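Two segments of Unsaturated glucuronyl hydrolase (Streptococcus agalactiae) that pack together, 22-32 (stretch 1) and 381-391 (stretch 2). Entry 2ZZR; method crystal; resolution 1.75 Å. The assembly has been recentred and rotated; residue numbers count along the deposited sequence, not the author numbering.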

ATOM      1  N   LEU A  22     -10.424  17.052  14.497  1.00 23.06           N
ATOM      2  CA  LEU A  22     -10.745  15.712  14.009  1.00 22.01           C
ATOM      3  C   LEU A  22     -11.769  15.784  12.881  1.00 21.81           C
ATOM      4  O   LEU A  22     -12.671  16.627  12.900  1.00 21.61           O
ATOM      5  CB  LEU A  22     -11.267  14.821  15.146  1.00 21.70           C
ATOM      6  CG  LEU A  22     -10.319  14.536  16.317  1.00 20.79           C
ATOM      7  CD1 LEU A  22     -11.059  13.797  17.425  1.00 19.43           C
ATOM      8  CD2 LEU A  22      -9.089  13.748  15.874  1.00 20.20           C
ATOM      9  N   LEU A  23     -11.620  14.903  11.896  1.00 21.33           N
ATOM     10  CA  LEU A  23     -12.551  14.811  10.779  1.00 20.96           C
ATOM     11  C   LEU A  23     -13.926  14.348  11.235  1.00 21.14           C
ATOM     12  O   LEU A  23     -14.049  13.376  11.981  1.00 21.09           O
ATOM     13  CB  LEU A  23     -12.014  13.865   9.702  1.00 20.91           C
ATOM     14  CG  LEU A  23     -10.933  14.421   8.772  1.00 20.76           C
ATOM     15  CD1 LEU A  23     -10.267  13.272   8.031  1.00 19.95           C
ATOM     16  CD2 LEU A  23     -11.516  15.452   7.788  1.00 20.39           C
ATOM     17  N   THR A  24     -14.958  15.054  10.782  1.00 20.94           N
ATOM     18  CA  THR A  24     -16.326  14.711  11.146  1.00 21.00           C
ATOM     19  C   THR A  24     -16.933  13.738  10.152  1.00 20.67           C
ATOM     20  O   THR A  24     -16.430  13.567   9.036  1.00 20.66           O
ATOM     21  CB  THR A  24     -17.228  15.960  11.241  1.00 21.08           C
ATOM     22  OG1 THR A  24     -17.410  16.512   9.933  1.00 22.29           O
ATOM     23  CG2 THR A  24     -16.620  17.003  12.174  1.00 21.62           C
ATOM     24  N   LYS A  25     -18.029  13.107  10.557  1.00 20.33           N
ATOM     25  CA  LYS A  25     -18.731  12.175   9.699  1.00 20.47           C
ATOM     26  C   LYS A  25     -19.153  12.820   8.376  1.00 20.45           C
ATOM     27  O   LYS A  25     -18.971  12.225   7.314  1.00 20.15           O
ATOM     28  CB  LYS A  25     -19.934  11.568  10.425  1.00 20.58           C
ATOM     29  CG  LYS A  25     -20.636  10.488   9.631  1.00 22.12           C
ATOM     30  CD  LYS A  25     -21.814   9.908  10.376  1.00 24.61           C
ATOM     31  CE  LYS A  25     -22.566   8.931   9.494  1.00 27.21           C
ATOM     32  NZ  LYS A  25     -23.865   8.519  10.094  1.00 29.03           N
ATOM     33  N   ILE A  26     -19.699  14.036   8.436  1.00 20.59           N
ATOM     34  CA  ILE A  26     -20.120  14.723   7.212  1.00 21.11           C
ATOM     35  C   ILE A  26     -18.945  15.052   6.292  1.00 20.94           C
ATOM     36  O   ILE A  26     -19.070  14.938   5.076  1.00 21.26           O
ATOM     37  CB  ILE A  26     -21.018  15.980   7.486  1.00 21.34           C
ATOM     38  CG1 ILE A  26     -21.648  16.490   6.185  1.00 22.62           C
ATOM     39  CG2 ILE A  26     -20.240  17.089   8.171  1.00 21.89           C
ATOM     40  CD1 ILE A  26     -22.591  15.500   5.526  1.00 25.21           C
ATOM     41  N   GLU A  27     -17.805  15.426   6.871  1.00 20.91           N
ATOM     42  CA  GLU A  27     -16.609  15.734   6.076  1.00 21.20           C
ATOM     43  C   GLU A  27     -16.121  14.503   5.311  1.00 20.89           C
ATOM     44  O   GLU A  27     -15.857  14.573   4.105  1.00 20.55           O
ATOM     45  CB  GLU A  27     -15.493  16.307   6.949  1.00 21.28           C
ATOM     46  CG  GLU A  27     -15.721  17.761   7.379  1.00 21.95           C
ATOM     47  CD  GLU A  27     -14.690  18.251   8.375  1.00 22.37           C
ATOM     48  OE1 GLU A  27     -14.325  17.488   9.295  1.00 24.09           O
ATOM     49  OE2 GLU A  27     -14.241  19.409   8.244  1.00 24.81           O
ATOM     50  N   VAL A  28     -16.024  13.374   6.010  1.00 20.20           N
ATOM     51  CA  VAL A  28     -15.604  12.117   5.385  1.00 20.01           C
ATOM     52  C   VAL A  28     -16.653  11.613   4.385  1.00 20.39           C
ATOM     53  O   VAL A  28     -16.316  11.166   3.281  1.00 20.22           O
ATOM     54  CB  VAL A  28     -15.239  11.046   6.452  1.00 19.69           C
ATOM     55  CG1 VAL A  28     -14.936   9.696   5.805  1.00 19.79           C
ATOM     56  CG2 VAL A  28     -14.044  11.525   7.274  1.00 19.36           C
ATOM     57  N   GLU A  29     -17.925  11.718   4.765  1.00 20.60           N
ATOM     58  CA  GLU A  29     -19.045  11.322   3.912  1.00 21.39           C
ATOM     59  C   GLU A  29     -19.026  12.064   2.574  1.00 21.07           C
ATOM     60  O   GLU A  29     -19.203  11.458   1.517  1.00 21.33           O
ATOM     61  CB  GLU A  29     -20.343  11.641   4.633  1.00 21.68           C
ATOM     62  CG  GLU A  29     -21.501  10.759   4.311  1.00 24.78           C
ATOM     63  CD  GLU A  29     -22.620  10.973   5.308  1.00 27.82           C
ATOM     64  OE1 GLU A  29     -23.178  12.091   5.333  1.00 30.94           O
ATOM     65  OE2 GLU A  29     -22.924  10.039   6.074  1.00 29.06           O
ATOM     66  N   GLU A  30     -18.813  13.374   2.635  1.00 21.34           N
ATOM     67  CA  GLU A  30     -18.773  14.212   1.435  1.00 21.66           C
ATOM     68  C   GLU A  30     -17.558  13.907   0.548  1.00 21.01           C
ATOM     69  O   GLU A  30     -17.667  13.926  -0.686  1.00 20.64           O
ATOM     70  CB  GLU A  30     -18.877  15.695   1.799  1.00 21.76           C
ATOM     71  CG  GLU A  30     -20.300  16.059   2.249  1.00 23.10           C
ATOM     72  CD  GLU A  30     -20.511  17.526   2.585  1.00 23.59           C
ATOM     73  OE1 GLU A  30     -19.532  18.300   2.643  1.00 26.52           O
ATOM     74  OE2 GLU A  30     -21.683  17.902   2.811  1.00 27.02           O
ATOM     75  N   ALA A  31     -16.423  13.594   1.178  1.00 20.22           N
ATOM     76  CA  ALA A  31     -15.226  13.152   0.443  1.00 19.86           C
ATOM     77  C   ALA A  31     -15.469  11.822  -0.273  1.00 19.62           C
ATOM     78  O   ALA A  31     -15.064  11.641  -1.434  1.00 19.73           O
ATOM     79  CB  ALA A  31     -14.018  13.060   1.380  1.00 19.65           C
ATOM     80  N   ILE A  32     -16.129  10.891   0.416  1.00 19.11           N
ATOM     81  CA  ILE A  32     -16.488   9.605  -0.175  1.00 19.16           C
ATOM     82  C   ILE A  32     -17.427   9.806  -1.363  1.00 19.82           C
ATOM     83  O   ILE A  32     -17.238   9.209  -2.430  1.00 19.30           O
ATOM     84  CB  ILE A  32     -17.145   8.648   0.854  1.00 18.88           C
ATOM     85  CG1 ILE A  32     -16.113   8.184   1.892  1.00 18.25           C
ATOM     86  CG2 ILE A  32     -17.755   7.440   0.154  1.00 18.52           C
ATOM     87  CD1 ILE A  32     -16.715   7.401   3.067  1.00 18.50           C
ATOM     88  N   TYR A 381      -5.775   3.759  -1.844  1.00 12.73           N
ATOM     89  CA  TYR A 381      -5.492   3.944  -0.413  1.00 12.85           C
ATOM     90  C   TYR A 381      -6.174   5.182   0.181  1.00 13.14           C
ATOM     91  O   TYR A 381      -6.530   5.200   1.364  1.00 13.05           O
ATOM     92  CB  TYR A 381      -3.983   3.911  -0.123  1.00 12.60           C
ATOM     93  CG  TYR A 381      -3.392   2.531  -0.331  1.00 12.51           C
ATOM     94  CD1 TYR A 381      -3.783   1.456   0.472  1.00 12.09           C
ATOM     95  CD2 TYR A 381      -2.438   2.299  -1.330  1.00 12.48           C
ATOM     96  CE1 TYR A 381      -3.256   0.181   0.277  1.00 11.57           C
ATOM     97  CE2 TYR A 381      -1.904   1.035  -1.525  1.00 11.65           C
ATOM     98  CZ  TYR A 381      -2.307  -0.013  -0.721  1.00 12.61           C
ATOM     99  OH  TYR A 381      -1.784  -1.259  -0.922  1.00 12.31           O
ATOM    100  N   TYR A 382      -6.376   6.202  -0.648  1.00 12.92           N
ATOM    101  CA  TYR A 382      -7.155   7.365  -0.237  1.00 13.27           C
ATOM    102  C   TYR A 382      -8.590   6.941   0.100  1.00 13.21           C
ATOM    103  O   TYR A 382      -9.096   7.234   1.188  1.00 13.12           O
ATOM    104  CB  TYR A 382      -7.128   8.437  -1.335  1.00 13.49           C
ATOM    105  CG  TYR A 382      -8.103   9.577  -1.137  1.00 14.20           C
ATOM    106  CD1 TYR A 382      -7.979  10.450  -0.055  1.00 14.04           C
ATOM    107  CD2 TYR A 382      -9.140   9.790  -2.048  1.00 14.68           C
ATOM    108  CE1 TYR A 382      -8.874  11.502   0.124  1.00 15.74           C
ATOM    109  CE2 TYR A 382     -10.039  10.845  -1.882  1.00 15.57           C
ATOM    110  CZ  TYR A 382      -9.900  11.690  -0.794  1.00 14.56           C
ATOM    111  OH  TYR A 382     -10.777  12.738  -0.617  1.00 16.17           O
ATOM    112  N   LEU A 383      -9.235   6.232  -0.822  1.00 13.03           N
ATOM    113  CA  LEU A 383     -10.588   5.735  -0.573  1.00 13.07           C
ATOM    114  C   LEU A 383     -10.630   4.715   0.580  1.00 12.82           C
ATOM    115  O   LEU A 383     -11.566   4.719   1.376  1.00 12.89           O
ATOM    116  CB  LEU A 383     -11.215   5.168  -1.847  1.00 13.34           C
ATOM    117  CG  LEU A 383     -12.688   4.754  -1.794  1.00 14.06           C
ATOM    118  CD1 LEU A 383     -13.568   5.913  -1.323  1.00 15.37           C
ATOM    119  CD2 LEU A 383     -13.129   4.250  -3.164  1.00 13.74           C
ATOM    120  N   GLU A 384      -9.611   3.862   0.690  1.00 12.08           N
ATOM    121  CA  GLU A 384      -9.542   2.935   1.823  1.00 11.82           C
ATOM    122  C   GLU A 384      -9.466   3.695   3.149  1.00 11.80           C
ATOM    123  O   GLU A 384     -10.110   3.301   4.130  1.00 12.00           O
ATOM    124  CB  GLU A 384      -8.377   1.946   1.691  1.00 11.67           C
ATOM    125  CG  GLU A 384      -8.506   0.789   2.670  1.00 11.58           C
ATOM    126  CD  GLU A 384      -7.212   0.032   2.864  1.00 12.06           C
ATOM    127  OE1 GLU A 384      -6.912  -0.836   2.026  1.00 12.79           O
ATOM    128  OE2 GLU A 384      -6.517   0.294   3.869  1.00 12.79           O
ATOM    129  N   ALA A 385      -8.693   4.782   3.179  1.00 11.75           N
ATOM    130  CA  ALA A 385      -8.593   5.618   4.377  1.00 11.89           C
ATOM    131  C   ALA A 385      -9.953   6.208   4.730  1.00 12.31           C
ATOM    132  O   ALA A 385     -10.362   6.197   5.895  1.00 12.20           O
ATOM    133  CB  ALA A 385      -7.569   6.733   4.186  1.00 11.93           C
ATOM    134  N   LEU A 386     -10.652   6.713   3.714  1.00 12.31           N
ATOM    135  CA  LEU A 386     -11.978   7.287   3.921  1.00 12.69           C
ATOM    136  C   LEU A 386     -12.938   6.259   4.514  1.00 12.46           C
ATOM    137  O   LEU A 386     -13.624   6.542   5.520  1.00 13.31           O
ATOM    138  CB  LEU A 386     -12.523   7.854   2.610  1.00 12.50           C
ATOM    139  CG  LEU A 386     -11.808   9.108   2.093  1.00 13.20           C
ATOM    140  CD1 LEU A 386     -12.406   9.506   0.730  1.00 13.23           C
ATOM    141  CD2 LEU A 386     -11.894  10.261   3.091  1.00 13.93           C
ATOM    142  N   ILE A 387     -12.968   5.070   3.907  1.00 12.20           N
ATOM    143  CA  ILE A 387     -13.831   3.970   4.353  1.00 12.28           C
ATOM    144  C   ILE A 387     -13.428   3.469   5.752  1.00 12.08           C
ATOM    145  O   ILE A 387     -14.295   3.199   6.590  1.00 11.64           O
ATOM    146  CB  ILE A 387     -13.880   2.807   3.307  1.00 12.35           C
ATOM    147  CG1 ILE A 387     -14.560   3.264   2.000  1.00 12.35           C
ATOM    148  CG2 ILE A 387     -14.557   1.537   3.876  1.00 12.49           C
ATOM    149  CD1 ILE A 387     -16.041   3.687   2.125  1.00 13.59           C
ATOM    150  N   ARG A 388     -12.120   3.376   6.007  1.00 11.98           N
ATOM    151  CA  ARG A 388     -11.616   3.055   7.350  1.00 11.66           C
ATOM    152  C   ARG A 388     -12.181   3.992   8.419  1.00 12.25           C
ATOM    153  O   ARG A 388     -12.602   3.542   9.489  1.00 12.01           O
ATOM    154  CB  ARG A 388     -10.085   3.108   7.389  1.00 11.84           C
ATOM    155  CG  ARG A 388      -9.397   1.822   6.933  1.00 11.56           C
ATOM    156  CD  ARG A 388      -7.882   2.037   6.855  1.00 11.13           C
ATOM    157  NE  ARG A 388      -7.168   0.779   6.627  1.00 10.51           N
ATOM    158  CZ  ARG A 388      -6.841  -0.084   7.588  1.00 11.22           C
ATOM    159  NH1 ARG A 388      -7.145   0.172   8.860  1.00 10.19           N
ATOM    160  NH2 ARG A 388      -6.207  -1.209   7.281  1.00  9.95           N
ATOM    161  N   PHE A 389     -12.177   5.292   8.134  1.00 12.64           N
ATOM    162  CA  PHE A 389     -12.634   6.297   9.097  1.00 13.29           C
ATOM    163  C   PHE A 389     -14.142   6.235   9.294  1.00 14.19           C
ATOM    164  O   PHE A 389     -14.649   6.491  10.396  1.00 14.26           O
ATOM    165  CB  PHE A 389     -12.244   7.695   8.619  1.00 13.11           C
ATOM    166  CG  PHE A 389     -10.885   8.137   9.060  1.00 13.05           C
ATOM    167  CD1 PHE A 389      -9.757   7.354   8.809  1.00 12.65           C
ATOM    168  CD2 PHE A 389     -10.722   9.360   9.700  1.00 13.05           C
ATOM    169  CE1 PHE A 389      -8.491   7.781   9.204  1.00 13.02           C
ATOM    170  CE2 PHE A 389      -9.463   9.795  10.097  1.00 13.96           C
ATOM    171  CZ  PHE A 389      -8.346   9.003   9.850  1.00 13.47           C
ATOM    172  N   TYR A 390     -14.840   5.890   8.217  1.00 14.54           N
ATOM    173  CA  TYR A 390     -16.296   5.989   8.142  1.00 15.58           C
ATOM    174  C   TYR A 390     -17.046   4.807   8.755  1.00 15.61           C
ATOM    175  O   TYR A 390     -18.141   4.969   9.313  1.00 15.54           O
ATOM    176  CB  TYR A 390     -16.718   6.162   6.685  1.00 16.34           C
ATOM    177  CG  TYR A 390     -18.166   6.553   6.522  1.00 17.65           C
ATOM    178  CD1 TYR A 390     -18.588   7.854   6.800  1.00 18.85           C
ATOM    179  CD2 TYR A 390     -19.108   5.626   6.092  1.00 19.14           C
ATOM    180  CE1 TYR A 390     -19.920   8.223   6.649  1.00 20.08           C
ATOM    181  CE2 TYR A 390     -20.450   5.982   5.946  1.00 19.73           C
ATOM    182  CZ  TYR A 390     -20.840   7.278   6.225  1.00 19.74           C
ATOM    183  OH  TYR A 390     -22.158   7.636   6.068  1.00 21.14           O
ATOM    184  N   LYS A 391     -16.479   3.615   8.633  1.00 15.32           N
ATOM    185  CA  LYS A 391     -17.147   2.423   9.127  1.00 15.63           C
ATOM    186  C   LYS A 391     -16.155   1.547   9.868  1.00 14.90           C
ATOM    187  O   LYS A 391     -14.973   1.876   9.942  1.00 14.98           O
ATOM    188  CB  LYS A 391     -17.797   1.651   7.971  1.00 15.86           C
ATOM    189  CG  LYS A 391     -16.825   1.045   6.968  1.00 16.22           C
ATOM    190  CD  LYS A 391     -17.545   0.311   5.844  1.00 17.61           C
ATOM    191  CE  LYS A 391     -18.091  -1.035   6.318  1.00 20.41           C
ATOM    192  NZ  LYS A 391     -18.708  -1.803   5.203  1.00 22.48           N
TER
HETATM  193  O   HOH W   1     -12.800  12.861  -2.418  1.00 21.45           O

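Residues far apart in sequence often meet as a pair of helices, and the way such pairs cohere is well illustrated by the two ends of this hydrolase chain, where touching residues are at least 351 positions apart. Helix 25-32 and helix 381-390 run in largely opposed directions, at 144°, and their axes approach to 9.7 Å. The backbones come closest at Val 28 and Leu 386, whose CA atoms lie 6.2 Å apart.

Apolar packing supplies most of the contact. Because Val 28 points toward the partner helix where the backbones are nearest, its CG1 reaches Leu 386 CD2 at 4.1 Å and Tyr 390 CB also at 4.1 Å, and it lies 3.4 Å from the backbone atom Leu 386 O. One turn further along, Ala 31 CB meets the same Leu 386 CD2 at 3.9 Å. Ile 32 leaves its backbone sideways, yet its extended m,t rotamer brings the end of the side chain inward: CG1 packs 3.7 Å from Leu 386 CB, while CD1 lies 3.9 Å from Ile 387 CD1 and 3.8 Å from Tyr 390 CB. Ahead of the first helix, Leu 23 CD1 touches Phe 389 CE2 at 4.1 Å, extending the apolar contact beyond the helical segment.

Knob-into-hole packing is represented by Tyr 390, which sits among Lys 25, Val 28, Glu 29 and Ile 32, residues spaced as successive turns of a helix present them. It has the largest covered area of any residue here, 105 Å² of a total of 532 Å² summed over both sides. The polar end of the ring is accommodated too: Tyr 390 OH donates a short hydrogen bond to Glu 29 OE2, at 2.5 Å, and this is the only direct hydrogen bond between the stretches. The carboxylate oxygen lies at the ring edge, near its plane, as suits a phenolic donor. Lys 25 CE, 3.7 Å from Tyr 390 OH, adds the aliphatic part of its chain to the same pocket.

A second tyrosine shows how water can join two helices. Tyr 382 OH is 3.8 Å from Ala 31 CB, and water 1 bridges the pair, donating to Ala 31 O at 2.8 Å and hydrogen-bonding to Tyr 382 OH at 2.7 Å.

Local bonds secure the helices themselves. Thr 24 OG1 caps the first by accepting from Glu 27 N at 3.3 Å, and Thr 24 N returns a bond to Glu 27 OE1 at 2.9 Å. In the second, a salt bridge joins Arg 388 NE to Glu 384 OE2 at 2.9 Å, one turn apart.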